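Local coordinates for Dbv8 protein (Nonomuraea, PDB 4MFZ) that probably transfers a long fatty acyl group from acyl-CoA to an amino group in making glycopeptide antibiotics, and binds decanoyl-CoA in its GNAT domain, at residues Leu309-Arg312 / Glu316-Val319; Trp257-Gln262 / Trp280-Ser285; Ala72-Glu77 / Ile169-Tyr174. All blocks are in the same frame, centred on the assembly; numbering follows the deposited sequence.

Overall arrangement
Contacts 1 and 2 both belong to the GNAT-like C-terminal domain and both border decanoyl-CoA, though their centres are 22 Å apart and they do not touch. Contact 1 lies at the surface, where a loop folds over the first turn of helix 314-324; it is polar, with backbone groups meeting a carboxylate and a lysine. Contact 2 is partly buried and apolar, with leucines and tryptophans gathered round the acyl chain and pantetheine arm. Contact 3, also partly buried, joins two helices of the N-terminal domain by ion pairs, and its centre is about 24 Å from that of contact 1 and 33 Å from that of contact 2.

Contact 1 of 3, residues Leu309-Arg312 / Glu316-Val319; sequences LPQR and EKAV
The flat carboxylate of E316 sits beneath the backbone of P310-R312. P310 O stands over one of its faces, 3.9 Å from E316 CD, and the carboxylate turns OE1 to the amide of R312. That bond, R312 N to E316 OE1, is short at 2.7 Å but badly bent (123°) and therefore weak. The stronger partner of OE1 is the backbone N-H of S313, three residues before E316. An acidic side chain reaching back in this way to the N-H at the start of its own helix matches one arm of a capping box, and here it also makes the weak bond to the loop residue R312. CG of E316 lies beside the backbone N (chi1 -63°) and the chain runs straight on from there, which sends the carboxylate back toward the helix start.

The second flat group is the amide of Q311. Its CB points away from the helix, but a bend at chi2 (-74°) folds the amide back until CD is 4.0 Å from K317 CA. K317 stretches past it with its CE 3.4 Å from Q311 O; a water bonded to R312 O also makes a weak bond to K317 NZ. Decanoyl-CoA touches E316, so this helix start borders the bound acyl-CoA. L309, P310 and V319 touch F299 of helix 291-299, and A318 touches Y266.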
loop_
_atom_site.group_PDB
_atom_site.type_symbol
_atom_site.label_atom_id
_atom_site.label_comp_id
_atom_site.label_asym_id
_atom_site.label_seq_id
_atom_site.Cartn_x
_atom_site.Cartn_y
_atom_site.Cartn_z
ATOM N N LEU A 309 18.529 -8.496 -16.245
ATOM C CA LEU A 309 18.137 -7.314 -15.438
ATOM C C LEU A 309 18.970 -6.059 -15.761
ATOM O O LEU A 309 20.126 -6.173 -16.180
ATOM C CB LEU A 309 18.212 -7.609 -13.937
ATOM C CG LEU A 309 17.045 -8.226 -13.154
ATOM C CD1 LEU A 309 15.693 -8.154 -13.866
ATOM C CD2 LEU A 309 17.371 -9.648 -12.731
ATOM N N PRO A 310 18.378 -4.855 -15.576
ATOM C CA PRO A 310 19.188 -3.644 -15.794
ATOM C C PRO A 310 20.375 -3.557 -14.821
ATOM O O PRO A 310 20.280 -4.019 -13.672
ATOM C CB PRO A 310 18.194 -2.498 -15.572
ATOM C CG PRO A 310 17.057 -3.109 -14.815
ATOM C CD PRO A 310 16.970 -4.532 -15.278
ATOM N N GLN A 311 21.488 -3.004 -15.298
ATOM C CA GLN A 311 22.711 -2.931 -14.508
ATOM C C GLN A 311 23.314 -1.519 -14.524
ATOM O O GLN A 311 24.524 -1.378 -14.693
ATOM C CB GLN A 311 23.747 -3.919 -15.049
ATOM C CG GLN A 311 23.394 -5.374 -14.860
ATOM C CD GLN A 311 23.563 -5.807 -13.418
ATOM O OE1 GLN A 311 22.612 -5.758 -12.620
ATOM N NE2 GLN A 311 24.773 -6.214 -13.068
ATOM N N ARG A 312 22.481 -0.489 -14.360
ATOM C CA ARG A 312 22.947 0.910 -14.291
ATOM C C ARG A 312 23.511 1.354 -12.936
ATOM O O ARG A 312 24.633 1.828 -12.858
ATOM C CB ARG A 312 21.830 1.877 -14.678
ATOM C CG ARG A 312 21.673 2.067 -16.164
ATOM C CD ARG A 312 22.790 2.936 -16.727
ATOM N NE ARG A 312 22.545 3.166 -18.147
ATOM C CZ ARG A 312 21.821 4.168 -18.636
ATOM N NH1 ARG A 312 21.279 5.075 -17.826
ATOM N NH2 ARG A 312 21.648 4.260 -19.947
ATOM N N GLU A 316 21.980 -1.981 -8.389
ATOM C CA GLU A 316 21.561 -2.994 -9.376
ATOM C C GLU A 316 22.685 -3.996 -9.644
ATOM O O GLU A 316 22.455 -5.230 -9.641
ATOM C CB GLU A 316 21.098 -2.339 -10.689
ATOM C CG GLU A 316 19.863 -1.456 -10.551
ATOM C CD GLU A 316 19.554 -0.641 -11.800
ATOM O OE1 GLU A 316 20.461 -0.348 -12.628
ATOM O OE2 GLU A 316 18.374 -0.271 -11.954
ATOM N N LYS A 317 23.896 -3.462 -9.848
ATOM C CA LYS A 317 25.099 -4.270 -10.049
ATOM C C LYS A 317 25.320 -5.180 -8.836
ATOM O O LYS A 317 25.438 -6.402 -8.998
ATOM C CB LYS A 317 26.326 -3.367 -10.296
ATOM C CG LYS A 317 26.398 -2.779 -11.701
ATOM C CD LYS A 317 27.583 -1.839 -11.830
ATOM C CE LYS A 317 27.327 -0.765 -12.883
ATOM N NZ LYS A 317 28.545 0.060 -13.153
ATOM N N ALA A 318 25.325 -4.573 -7.639
ATOM C CA ALA A 318 25.492 -5.279 -6.353
ATOM C C ALA A 318 24.498 -6.412 -6.126
ATOM O O ALA A 318 24.893 -7.490 -5.688
ATOM C CB ALA A 318 25.402 -4.314 -5.177
ATOM N N VAL A 319 23.214 -6.145 -6.355
ATOM C CA VAL A 319 22.202 -7.165 -6.104
ATOM C C VAL A 319 22.502 -8.402 -6.951
ATOM O O VAL A 319 22.645 -9.500 -6.413
ATOM C CB VAL A 319 20.764 -6.646 -6.335
ATOM C CG1 VAL A 319 19.776 -7.798 -6.317
ATOM C CG2 VAL A 319 20.394 -5.629 -5.264
HETATM O O HOH W 1 26.928 2.528 -11.527
#

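Contact 2 of 3, residues Trp257-Gln262 / Trp280-Ser285. With MFK (decanoyl-CoA), chain B.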
loop_
_atom_site.group_PDB
_atom_site.type_symbol
_atom_site.label_atom_id
_atom_site.label_comp_id
_atom_site.label_asym_id
_atom_site.label_seq_id
_atom_site.Cartn_x
_atom_site.Cartn_y
_atom_site.Cartn_z
ATOM N N TRP A 257 14.881 -4.768 3.374
ATOM C CA TRP A 257 16.189 -5.032 2.764
ATOM C C TRP A 257 17.160 -3.916 3.010
ATOM O O TRP A 257 18.357 -4.148 3.073
ATOM C CB TRP A 257 16.016 -5.271 1.273
ATOM C CG TRP A 257 15.595 -4.038 0.540
ATOM C CD1 TRP A 257 14.303 -3.577 0.335
ATOM C CD2 TRP A 257 16.472 -3.021 -0.071
ATOM N NE1 TRP A 257 14.321 -2.386 -0.337
ATOM C CE2 TRP A 257 15.583 -2.008 -0.634
ATOM C CE3 TRP A 257 17.846 -2.880 -0.232
ATOM C CZ2 TRP A 257 16.065 -0.903 -1.330
ATOM C CZ3 TRP A 257 18.327 -1.747 -0.923
ATOM C CH2 TRP A 257 17.453 -0.784 -1.451
ATOM N N LEU A 258 16.641 -2.698 3.182
ATOM C CA LEU A 258 17.441 -1.467 3.407
ATOM C C LEU A 258 18.254 -1.497 4.685
ATOM O O LEU A 258 19.152 -0.679 4.862
ATOM C CB LEU A 258 16.510 -0.251 3.524
ATOM C CG LEU A 258 15.738 0.269 2.312
ATOM C CD1 LEU A 258 14.630 1.166 2.812
ATOM C CD2 LEU A 258 16.666 1.055 1.394
ATOM N N LEU A 259 17.901 -2.393 5.606
ATOM C CA LEU A 259 18.610 -2.450 6.885
ATOM C C LEU A 259 19.632 -3.594 6.985
ATOM O O LEU A 259 20.210 -3.815 8.043
ATOM C CB LEU A 259 17.615 -2.531 8.045
ATOM C CG LEU A 259 16.596 -1.404 8.192
ATOM C CD1 LEU A 259 15.562 -1.765 9.256
ATOM C CD2 LEU A 259 17.286 -0.085 8.525
ATOM N N ASP A 260 19.830 -4.323 5.886
ATOM C CA ASP A 260 20.802 -5.417 5.811
ATOM C C ASP A 260 22.223 -4.864 5.916
ATOM O O ASP A 260 22.635 -4.076 5.039
ATOM C CB ASP A 260 20.642 -6.131 4.468
ATOM C CG ASP A 260 21.493 -7.398 4.349
ATOM O OD1 ASP A 260 22.440 -7.603 5.162
ATOM O OD2 ASP A 260 21.191 -8.211 3.432
ATOM N N PRO A 261 22.983 -5.278 6.961
ATOM C CA PRO A 261 24.371 -4.768 7.072
ATOM C C PRO A 261 25.216 -4.949 5.796
ATOM O O PRO A 261 26.081 -4.103 5.517
ATOM C CB PRO A 261 24.972 -5.583 8.230
ATOM C CG PRO A 261 23.768 -5.949 9.080
ATOM C CD PRO A 261 22.585 -6.083 8.137
ATOM N N GLN A 262 24.972 -6.021 5.040
ATOM C CA GLN A 262 25.743 -6.335 3.800
ATOM C C GLN A 262 25.785 -5.229 2.720
ATOM O O GLN A 262 26.648 -5.239 1.836
ATOM C CB GLN A 262 25.194 -7.609 3.146
ATOM C CG GLN A 262 25.220 -8.829 4.046
ATOM C CD GLN A 262 24.731 -10.072 3.329
ATOM O OE1 GLN A 262 23.523 -10.267 3.122
ATOM N NE2 GLN A 262 25.669 -10.913 2.933
ATOM N N TRP A 280 18.729 4.145 13.183
ATOM C CA TRP A 280 17.841 3.024 13.493
ATOM C C TRP A 280 18.540 2.024 14.356
ATOM O O TRP A 280 19.719 1.782 14.187
ATOM C CB TRP A 280 17.394 2.366 12.193
ATOM C CG TRP A 280 16.318 3.149 11.484
ATOM C CD1 TRP A 280 16.432 4.393 10.844
ATOM C CD2 TRP A 280 14.907 2.775 11.349
ATOM N NE1 TRP A 280 15.224 4.790 10.335
ATOM C CE2 TRP A 280 14.267 3.858 10.593
ATOM C CE3 TRP A 280 14.142 1.676 11.748
ATOM C CZ2 TRP A 280 12.918 3.830 10.275
ATOM C CZ3 TRP A 280 12.785 1.654 11.416
ATOM C CH2 TRP A 280 12.184 2.710 10.700
ATOM N N THR A 281 17.816 1.407 15.284
ATOM C CA THR A 281 18.400 0.321 16.059
ATOM C C THR A 281 17.899 -1.050 15.590
ATOM O O THR A 281 16.706 -1.271 15.507
ATOM C CB THR A 281 18.194 0.500 17.576
ATOM O OG1 THR A 281 17.902 -0.779 18.144
ATOM C CG2 THR A 281 17.075 1.456 17.915
ATOM N N LEU A 282 18.814 -1.958 15.252
ATOM C CA LEU A 282 18.433 -3.262 14.703
ATOM C C LEU A 282 17.939 -4.219 15.786
ATOM O O LEU A 282 18.590 -4.403 16.800
ATOM C CB LEU A 282 19.599 -3.878 13.900
ATOM C CG LEU A 282 20.087 -3.052 12.684
ATOM C CD1 LEU A 282 21.229 -3.734 11.950
ATOM C CD2 LEU A 282 18.958 -2.737 11.709
ATOM N N LEU A 283 16.765 -4.808 15.587
ATOM C CA LEU A 283 16.303 -5.861 16.480
ATOM C C LEU A 283 17.074 -7.157 16.172
ATOM O O LEU A 283 17.297 -7.497 14.998
ATOM C CB LEU A 283 14.784 -6.065 16.350
ATOM C CG LEU A 283 13.846 -4.861 16.600
ATOM C CD1 LEU A 283 12.448 -5.140 16.056
ATOM C CD2 LEU A 283 13.775 -4.439 18.067
ATOM N N ASP A 284 17.514 -7.860 17.211
ATOM C CA ASP A 284 18.091 -9.193 17.006
ATOM C C ASP A 284 16.981 -10.226 16.959
ATOM O O ASP A 284 16.206 -10.357 17.911
ATOM C CB ASP A 284 19.085 -9.567 18.104
ATOM C CG ASP A 284 20.239 -8.602 18.197
ATOM O OD1 ASP A 284 20.804 -8.232 17.138
ATOM O OD2 ASP A 284 20.577 -8.211 19.335
ATOM N N SER A 285 16.899 -10.950 15.850
ATOM C CA SER A 285 15.903 -11.999 15.695
ATOM C C SER A 285 16.335 -12.956 14.598
ATOM O O SER A 285 17.286 -12.674 13.854
ATOM C CB SER A 285 14.525 -11.400 15.386
ATOM O OG SER A 285 14.562 -10.668 14.179
HETATM C CCG MFK B . 17.407 4.764 5.182
HETATM C CCF MFK B . 16.932 4.887 6.628
HETATM C CCE MFK B . 15.532 4.324 6.745
HETATM C CCD MFK B . 15.631 2.824 6.865
HETATM C CCC MFK B . 14.362 2.321 7.523
HETATM C CCB MFK B . 13.599 1.439 6.564
HETATM C CCA MFK B . 12.551 0.691 7.369
HETATM C CBZ MFK B . 11.181 1.158 6.904
HETATM C CAK MFK B . 10.476 0.021 6.188
HETATM C CAJ MFK B . 10.225 0.406 4.724
HETATM O OAL MFK B . 9.980 1.568 4.384
HETATM S SAI MFK B . 10.293 -0.956 3.624
HETATM C CAH MFK B . 10.052 -0.158 1.981
HETATM C CAG MFK B . 11.289 0.618 1.517
HETATM N NAF MFK B . 10.926 1.274 0.250
HETATM C CAE MFK B . 11.571 1.041 -0.908
HETATM O OAM MFK B . 12.549 0.304 -1.017
HETATM C CAD MFK B . 11.021 1.818 -2.123
HETATM C CAC MFK B . 11.975 1.664 -3.323
HETATM N NAB MFK B . 13.335 2.127 -2.976
HETATM C CAA MFK B . 13.702 3.369 -3.323
HETATM O OAO MFK B . 12.946 4.151 -3.920
HETATM C CAN MFK B . 15.142 3.782 -2.983
HETATM O OAU MFK B . 15.934 2.631 -2.610
HETATM C CAP MFK B . 15.225 4.881 -1.901
HETATM C CAR MFK B . 14.530 4.403 -0.634
HETATM C CAS MFK B . 14.572 6.189 -2.335
HETATM C CAQ MFK B . 16.693 5.154 -1.588
HETATM O OAT MFK B . 17.314 5.577 -2.783
HETATM P PAV MFK B . 18.562 6.598 -2.796
HETATM O OAX MFK B . 18.270 7.805 -2.007
HETATM O OAW MFK B . 19.001 6.755 -4.214
HETATM O OAY MFK B . 19.588 5.657 -1.988
HETATM P PAZ MFK B . 21.189 5.767 -1.943
HETATM O OBA MFK B . 21.625 4.896 -0.702
HETATM O OBB MFK B . 21.698 7.150 -1.831
HETATM O "O5'" MFK B . 21.713 4.876 -3.177
HETATM C "C5'" MFK B . 23.078 4.661 -3.459
HETATM C "C4'" MFK B . 23.154 3.849 -4.756
HETATM O "O4'" MFK B . 22.135 2.783 -4.886
HETATM C "C3'" MFK B . 22.917 4.726 -5.962
HETATM O "O3'" MFK B . 23.667 4.171 -7.042
HETATM P PBV MFK B . 24.537 5.169 -7.977
HETATM O OBW MFK B . 23.413 5.899 -8.822
HETATM O OBY MFK B . 25.401 4.164 -8.919
HETATM O OBX MFK B . 25.307 6.197 -7.281
HETATM C "C2'" MFK B . 21.412 4.541 -6.176
HETATM O "O2'" MFK B . 20.973 4.892 -7.474
HETATM C "C1'" MFK B . 21.250 3.064 -5.982
HETATM N N9 MFK B . 19.854 2.720 -5.605
HETATM C C8 MFK B . 19.281 2.915 -4.412
HETATM N N7 MFK B . 18.024 2.459 -4.482
HETATM C C5 MFK B . 17.839 1.929 -5.702
HETATM C C4 MFK B . 18.975 2.100 -6.386
HETATM N N3 MFK B . 19.094 1.629 -7.636
HETATM C C2 MFK B . 17.987 1.011 -8.410
HETATM N N1 MFK B . 16.791 0.888 -7.552
HETATM C C6 MFK B . 16.781 1.330 -6.287
HETATM N N6 MFK B . 15.676 1.183 -5.559
#
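Apolar packing joins the two segments, and L259 is at its centre. L259 CB lies 3.9 Å from L282 CD2, and its CD2 branch approaches W280 CB at 4.4 Å. Farther out, P261 CG meets L282 CD1, again at 4.4 Å. No hydrogen bond crosses between the segments.

L259 and W280 also touch decanoyl-CoA. The middle of the acyl tail passes over one face of the W280 indole, with carbon CCC 3.4 Å from W280 CE2 and offset toward the rim of the ring. L259 CD2 touches the next carbon, CCD, at 3.7 Å, so the leucine methyl and the indole face meet the tail on two adjacent sides, roughly at right angles. The W280 ring has its own tether, NE1 hydrogen-bonding to Y229 OH. L258 packs lower down, where its CD1 is 3.6 Å from CAG in the cysteamine part of the ligand.

This is the GNAT fold, a mixed sheet in which strands 211-216 and 251-256 run parallel and the loop after the second carries W257-L259. GNAT enzymes characteristically hold the pantetheine arm where these two strands splay; consistent with this, I217 N, just past the first strand, also bonds the ligand.

Among the polar interactions, W257 NE1 donates to the pantetheine carbonyl OAM at 3.3 Å and 147°. Its indole is brought there by chi1 of 68°, which places CG between the backbone N and the carbonyl carbon. Beyond the 3-10 turn, D260 OD1 accepts from Q262 N in an Asx turn, the N-H arriving from above the carboxylate plane. R277 NH1 bonds the carbonyls of both L258 and D260.

Contact 3 of 3, residues Ala72-Glu77 / Ile169-Tyr174; sequences APDVEE and IHRRKY
R171 grips D74 side-on with two nitrogens, one to each carboxylate oxygen. The NE bond is the straighter: R171 NE reaches the syn side of D74 OD2 at 2.9 Å and 162°. R171 NH2 takes D74 OD1 at 3.0 Å, meeting it from above the carboxylate plane, because the two flat groups are tilted against each other instead of lying level. E77, three residues along the same helix face, adds a second salt bridge, its OE1 3.0 Å from R171 NH2 and near the guanidinium plane. NH2 is thus shared by two carboxylates, which should help balance their negative charge. Y129 OH bonds both D74 OD1 and E77 OE1, the same two oxygens that meet NH2, and so links the two acids.

R171 runs extended as far as CG-CD and then bends at chi3 (-66°), which helps bring NE and NH2 to D74. Packing adds little beyond this: P73 CG stands 4.1 Å from R171 NE, obliquely to the group.

The helix axes stay 11.5 Å apart and lie at 110°, so this long arginine bridges helices that pack only loosely here. Helix 72-81 is also tied to helix 58-67 by the salt bridge of E76 with R62. On its other side, helix 162-174 reaches the GNAT-like domain, where K173 pairs with E296 of helix 291-299.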
loop_
_atom_site.group_PDB
_atom_site.type_symbol
_atom_site.label_atom_id
_atom_site.label_comp_id
_atom_site.label_asym_id
_atom_site.label_seq_id
_atom_site.Cartn_x
_atom_site.Cartn_y
_atom_site.Cartn_z
ATOM N N ALA A 72 -1.715 7.091 -17.412
ATOM C CA ALA A 72 -2.686 7.232 -18.529
ATOM C C ALA A 72 -3.235 5.947 -19.179
ATOM O O ALA A 72 -4.454 5.875 -19.438
ATOM C CB ALA A 72 -2.153 8.189 -19.604
ATOM N N PRO A 73 -2.367 4.943 -19.467
ATOM C CA PRO A 73 -2.957 3.718 -20.053
ATOM C C PRO A 73 -3.999 3.073 -19.109
ATOM O O PRO A 73 -5.032 2.542 -19.564
ATOM C CB PRO A 73 -1.746 2.790 -20.252
ATOM C CG PRO A 73 -0.736 3.267 -19.255
ATOM C CD PRO A 73 -0.941 4.762 -19.132
ATOM N N ASP A 74 -3.747 3.153 -17.802
ATOM C CA ASP A 74 -4.658 2.556 -16.832
ATOM C C ASP A 74 -5.923 3.367 -16.643
ATOM O O ASP A 74 -6.992 2.788 -16.511
ATOM C CB ASP A 74 -3.951 2.317 -15.509
ATOM C CG ASP A 74 -2.879 1.255 -15.622
ATOM O OD1 ASP A 74 -3.201 0.060 -15.508
ATOM O OD2 ASP A 74 -1.714 1.624 -15.830
ATOM N N VAL A 75 -5.798 4.693 -16.653
ATOM C CA VAL A 75 -6.938 5.570 -16.487
ATOM C C VAL A 75 -8.068 5.161 -17.442
ATOM O O VAL A 75 -9.196 4.900 -17.007
ATOM C CB VAL A 75 -6.552 7.048 -16.672
ATOM C CG1 VAL A 75 -7.780 7.929 -16.833
ATOM C CG2 VAL A 75 -5.741 7.530 -15.483
ATOM N N GLU A 76 -7.749 5.082 -18.732
ATOM C CA GLU A 76 -8.726 4.713 -19.749
ATOM C C GLU A 76 -9.346 3.319 -19.534
ATOM O O GLU A 76 -10.566 3.148 -19.675
ATOM C CB GLU A 76 -8.124 4.855 -21.152
ATOM C CG GLU A 76 -7.838 6.303 -21.558
ATOM C CD GLU A 76 -8.917 7.303 -21.131
ATOM O OE1 GLU A 76 -10.102 7.134 -21.456
ATOM O OE2 GLU A 76 -8.587 8.297 -20.470
ATOM N N GLU A 77 -8.513 2.336 -19.181
ATOM C CA GLU A 77 -9.026 1.000 -18.859
ATOM C C GLU A 77 -9.969 1.029 -17.648
ATOM O O GLU A 77 -11.058 0.445 -17.697
ATOM C CB GLU A 77 -7.900 0.011 -18.592
ATOM C CG GLU A 77 -6.958 -0.209 -19.756
ATOM C CD GLU A 77 -6.189 -1.520 -19.632
ATOM O OE1 GLU A 77 -5.539 -1.782 -18.586
ATOM O OE2 GLU A 77 -6.240 -2.310 -20.599
ATOM N N ILE A 169 2.993 0.368 -10.059
ATOM C CA ILE A 169 3.862 -0.744 -9.708
ATOM C C ILE A 169 3.372 -2.045 -10.332
ATOM O O ILE A 169 4.185 -2.850 -10.831
ATOM C CB ILE A 169 3.981 -0.917 -8.194
ATOM C CG1 ILE A 169 4.883 0.187 -7.620
ATOM C CG2 ILE A 169 4.501 -2.304 -7.855
ATOM C CD1 ILE A 169 4.769 0.321 -6.107
ATOM N N HIS A 170 2.055 -2.249 -10.331
ATOM C CA HIS A 170 1.511 -3.473 -10.941
ATOM C C HIS A 170 1.877 -3.562 -12.410
ATOM O O HIS A 170 2.371 -4.596 -12.855
ATOM C CB HIS A 170 0.005 -3.615 -10.723
ATOM C CG HIS A 170 -0.540 -4.976 -11.095
ATOM N ND1 HIS A 170 -0.779 -5.337 -12.376
ATOM C CD2 HIS A 170 -0.909 -6.067 -10.306
ATOM C CE1 HIS A 170 -1.272 -6.597 -12.405
ATOM N NE2 HIS A 170 -1.351 -7.044 -11.141
ATOM N N ARG A 171 1.679 -2.480 -13.156
ATOM C CA ARG A 171 1.976 -2.494 -14.573
ATOM C C ARG A 171 3.491 -2.605 -14.818
ATOM O O ARG A 171 3.922 -3.177 -15.815
ATOM C CB ARG A 171 1.408 -1.259 -15.273
ATOM C CG ARG A 171 1.598 -1.315 -16.799
ATOM C CD ARG A 171 0.798 -0.277 -17.576
ATOM N NE ARG A 171 -0.655 -0.483 -17.483
ATOM C CZ ARG A 171 -1.342 -1.399 -18.166
ATOM N NH1 ARG A 171 -0.733 -2.220 -19.009
ATOM N NH2 ARG A 171 -2.656 -1.492 -18.011
ATOM N N ARG A 172 4.288 -2.047 -13.912
ATOM C CA ARG A 172 5.735 -2.096 -14.051
ATOM C C ARG A 172 6.222 -3.520 -13.812
ATOM O O ARG A 172 7.043 -4.018 -14.555
ATOM C CB ARG A 172 6.420 -1.097 -13.104
ATOM C CG ARG A 172 7.930 -1.054 -13.253
ATOM C CD ARG A 172 8.588 -0.046 -12.321
ATOM N NE ARG A 172 9.681 -0.697 -11.596
ATOM C CZ ARG A 172 10.793 -0.101 -11.159
ATOM N NH1 ARG A 172 10.995 1.194 -11.388
ATOM N NH2 ARG A 172 11.719 -0.812 -10.507
ATOM N N LYS A 173 5.699 -4.180 -12.790
ATOM C CA LYS A 173 6.086 -5.554 -12.509
ATOM C C LYS A 173 5.573 -6.582 -13.544
ATOM O O LYS A 173 6.362 -7.404 -14.037
ATOM C CB LYS A 173 5.701 -5.933 -11.078
ATOM C CG LYS A 173 5.922 -7.393 -10.738
ATOM C CD LYS A 173 5.771 -7.646 -9.246
ATOM C CE LYS A 173 6.159 -9.087 -8.911
ATOM N NZ LYS A 173 6.257 -9.344 -7.446
ATOM N N TYR A 174 4.287 -6.509 -13.900
ATOM C CA TYR A 174 3.637 -7.548 -14.745
ATOM C C TYR A 174 3.394 -7.191 -16.224
ATOM O O TYR A 174 3.086 -8.067 -17.031
ATOM C CB TYR A 174 2.322 -8.051 -14.120
ATOM C CG TYR A 174 2.496 -8.610 -12.728
ATOM C CD1 TYR A 174 3.051 -9.871 -12.513
ATOM C CD2 TYR A 174 2.125 -7.852 -11.616
ATOM C CE1 TYR A 174 3.222 -10.360 -11.217
ATOM C CE2 TYR A 174 2.291 -8.331 -10.331
ATOM C CZ TYR A 174 2.839 -9.577 -10.137
ATOM O OH TYR A 174 3.002 -10.001 -8.851
#